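Local coordinates for protein sulfate transporter/antisigma-factor antagonist STAS (PDB 3T6O) that probably acts as an anti-sigma-factor antagonist through its STAS domain, at residues K50-L55 against E114-M119. Numbering follows the deposited sequence.
Sequences KVLIDL and EALLAM
Strand 50-54, the middle strand of the five-stranded STAS sheet, carries helix 112-118 across one of its faces. Side chains alternate along the strand: Lys-50 and Leu-52 point toward the helix, whereas Val-51 points away and, with Ile-53, packs on helix 63-76 instead. Leu-52 fills the centre. With its CG anti to the backbone N (chi1 177°), it straddles the methyl of Ala-115, CD1 lying 3.6 Å and CD2 3.7 Å from Ala-115 CB. The two branches then part company: CD1 is 4.2 Å from SE of Met-119, present as selenomethionine, and CD2 is 4.2 Å from CD2 of Leu-116, whose side chain crosses that of Leu-52 at about a right angle. Ala-115 and Met-119 sit one helical turn apart, as the backbone bond from Met-119 N to Ala-115 O (2.8 Å) confirms, so both face the strand. Met-119 bends at its last torsion (chi3 83°) and lays CE against the backbone, 3.4 Å from Val-51 O. Lys-50 runs out toward the same residue, extended beyond CG, and its NZ donates a 2.8 Å hydrogen bond to Met-119 O. The donor lies in the carbonyl plane with a C=O...N angle of 159°, a nearly head-on approach. An alanine at Lys-50 would probably leave the Met-119 carbonyl without its ammonium donor and without the CD and CE methylenes that lie beside that oxygen. Val-15 of the adjacent strand 15-19 touches Lys-50, Leu-52, Leu-116 and Met-119, continuing the apolar layer. A C-terminal helix packed through small and aliphatic residues onto the central sheet is characteristic of the alpha/beta STAS fold.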
loop_
_atom_site.group_PDB
_atom_site.type_symbol
_atom_site.label_atom_id
_atom_site.label_comp_id
_atom_site.label_asym_id
_atom_site.label_seq_id
_atom_site.Cartn_x
_atom_site.Cartn_y
_atom_site.Cartn_z
ATOM N N LYS A 50 2.356 18.067 17.385
ATOM C CA LYS A 50 3.496 18.514 16.646
ATOM C C LYS A 50 4.592 17.459 16.832
ATOM O O LYS A 50 4.912 17.078 17.981
ATOM C CB LYS A 50 3.925 19.885 17.190
ATOM C CG LYS A 50 2.973 21.009 16.802
ATOM C CD LYS A 50 3.326 22.319 17.440
ATOM C CE LYS A 50 2.411 23.412 16.916
ATOM N NZ LYS A 50 2.766 24.780 17.388
ATOM N N VAL A 51 5.143 16.991 15.714
ATOM C CA VAL A 51 6.094 15.905 15.675
ATOM C C VAL A 51 7.287 16.318 14.789
ATOM O O VAL A 51 7.101 16.856 13.704
ATOM C CB VAL A 51 5.403 14.574 15.144
ATOM C CG1 VAL A 51 6.470 13.529 14.795
ATOM C CG2 VAL A 51 4.443 14.028 16.177
ATOM N N LEU A 52 8.504 16.008 15.240
ATOM C CA LEU A 52 9.703 16.327 14.537
ATOM C C LEU A 52 10.495 15.073 14.423
ATOM O O LEU A 52 10.783 14.453 15.440
ATOM C CB LEU A 52 10.513 17.354 15.354
ATOM C CG LEU A 52 11.877 17.773 14.774
ATOM C CD1 LEU A 52 11.692 18.410 13.341
ATOM C CD2 LEU A 52 12.598 18.748 15.752
ATOM N N ILE A 53 10.897 14.700 13.211
ATOM C CA ILE A 53 11.717 13.514 13.017
ATOM C C ILE A 53 13.129 14.041 12.841
ATOM O O ILE A 53 13.472 14.653 11.808
ATOM C CB ILE A 53 11.312 12.738 11.755
ATOM C CG1 ILE A 53 9.789 12.574 11.706
ATOM C CG2 ILE A 53 12.043 11.390 11.653
ATOM C CD1 ILE A 53 9.211 11.770 12.840
ATOM N N ASP A 54 13.952 13.821 13.844
ATOM C CA ASP A 54 15.306 14.312 13.807
ATOM C C ASP A 54 16.229 13.221 13.265
ATOM O O ASP A 54 16.595 12.269 13.992
ATOM C CB ASP A 54 15.728 14.779 15.186
ATOM C CG ASP A 54 17.193 15.287 15.240
ATOM O OD1 ASP A 54 17.923 15.273 14.225
ATOM O OD2 ASP A 54 17.585 15.727 16.326
ATOM N N LEU A 55 16.671 13.431 12.025
ATOM C CA LEU A 55 17.371 12.401 11.273
ATOM C C LEU A 55 18.881 12.485 11.393
ATOM O O LEU A 55 19.596 11.861 10.608
ATOM C CB LEU A 55 16.893 12.434 9.825
ATOM C CG LEU A 55 15.484 11.796 9.699
ATOM C CD1 LEU A 55 14.772 12.110 8.374
ATOM C CD2 LEU A 55 15.509 10.233 9.825
ATOM N N GLU A 114 16.474 24.988 15.120
ATOM C CA GLU A 114 15.705 25.756 14.145
ATOM C C GLU A 114 14.286 25.224 14.001
ATOM O O GLU A 114 13.315 25.992 13.897
ATOM C CB GLU A 114 16.363 25.714 12.763
ATOM C CG GLU A 114 17.642 26.450 12.699
ATOM C CD GLU A 114 18.273 26.429 11.298
ATOM O OE1 GLU A 114 17.703 25.797 10.334
ATOM O OE2 GLU A 114 19.343 27.058 11.200
ATOM N N ALA A 115 14.163 23.910 13.979
ATOM C CA ALA A 115 12.842 23.303 13.817
ATOM C C ALA A 115 11.932 23.670 14.994
ATOM O O ALA A 115 10.831 24.201 14.789
ATOM C CB ALA A 115 12.944 21.822 13.638
ATOM N N LEU A 116 12.458 23.500 16.206
ATOM C CA LEU A 116 11.708 23.821 17.412
ATOM C C LEU A 116 11.249 25.276 17.525
ATOM O O LEU A 116 10.109 25.499 17.876
ATOM C CB LEU A 116 12.427 23.372 18.669
ATOM C CG LEU A 116 12.582 21.865 18.836
ATOM C CD1 LEU A 116 13.474 21.649 20.088
ATOM C CD2 LEU A 116 11.215 21.061 18.908
ATOM N N LEU A 117 12.117 26.231 17.201
ATOM C CA LEU A 117 11.791 27.639 17.150
ATOM C C LEU A 117 10.695 27.951 16.122
ATOM O O LEU A 117 9.766 28.717 16.418
ATOM C CB LEU A 117 13.050 28.489 16.857
ATOM C CG LEU A 117 14.137 28.517 17.959
ATOM C CD1 LEU A 117 15.408 29.170 17.454
ATOM C CD2 LEU A 117 13.668 29.221 19.237
ATOM N N ALA A 118 10.815 27.366 14.927
ATOM C CA ALA A 118 9.814 27.564 13.884
ATOM C C ALA A 118 8.484 26.946 14.296
ATOM O O ALA A 118 7.455 27.519 14.037
ATOM C CB ALA A 118 10.284 26.964 12.553
HETATM N N MSE A 119 8.478 25.795 14.958
HETATM C CA MSE A 119 7.221 25.161 15.356
HETATM C C MSE A 119 6.541 25.674 16.637
HETATM O O MSE A 119 5.497 25.150 17.007
HETATM C CB MSE A 119 7.452 23.642 15.480
HETATM C CG MSE A 119 7.938 22.967 14.214
HETATM SE SE MSE A 119 8.878 21.275 14.527
HETATM C CE MSE A 119 7.337 20.096 14.669
#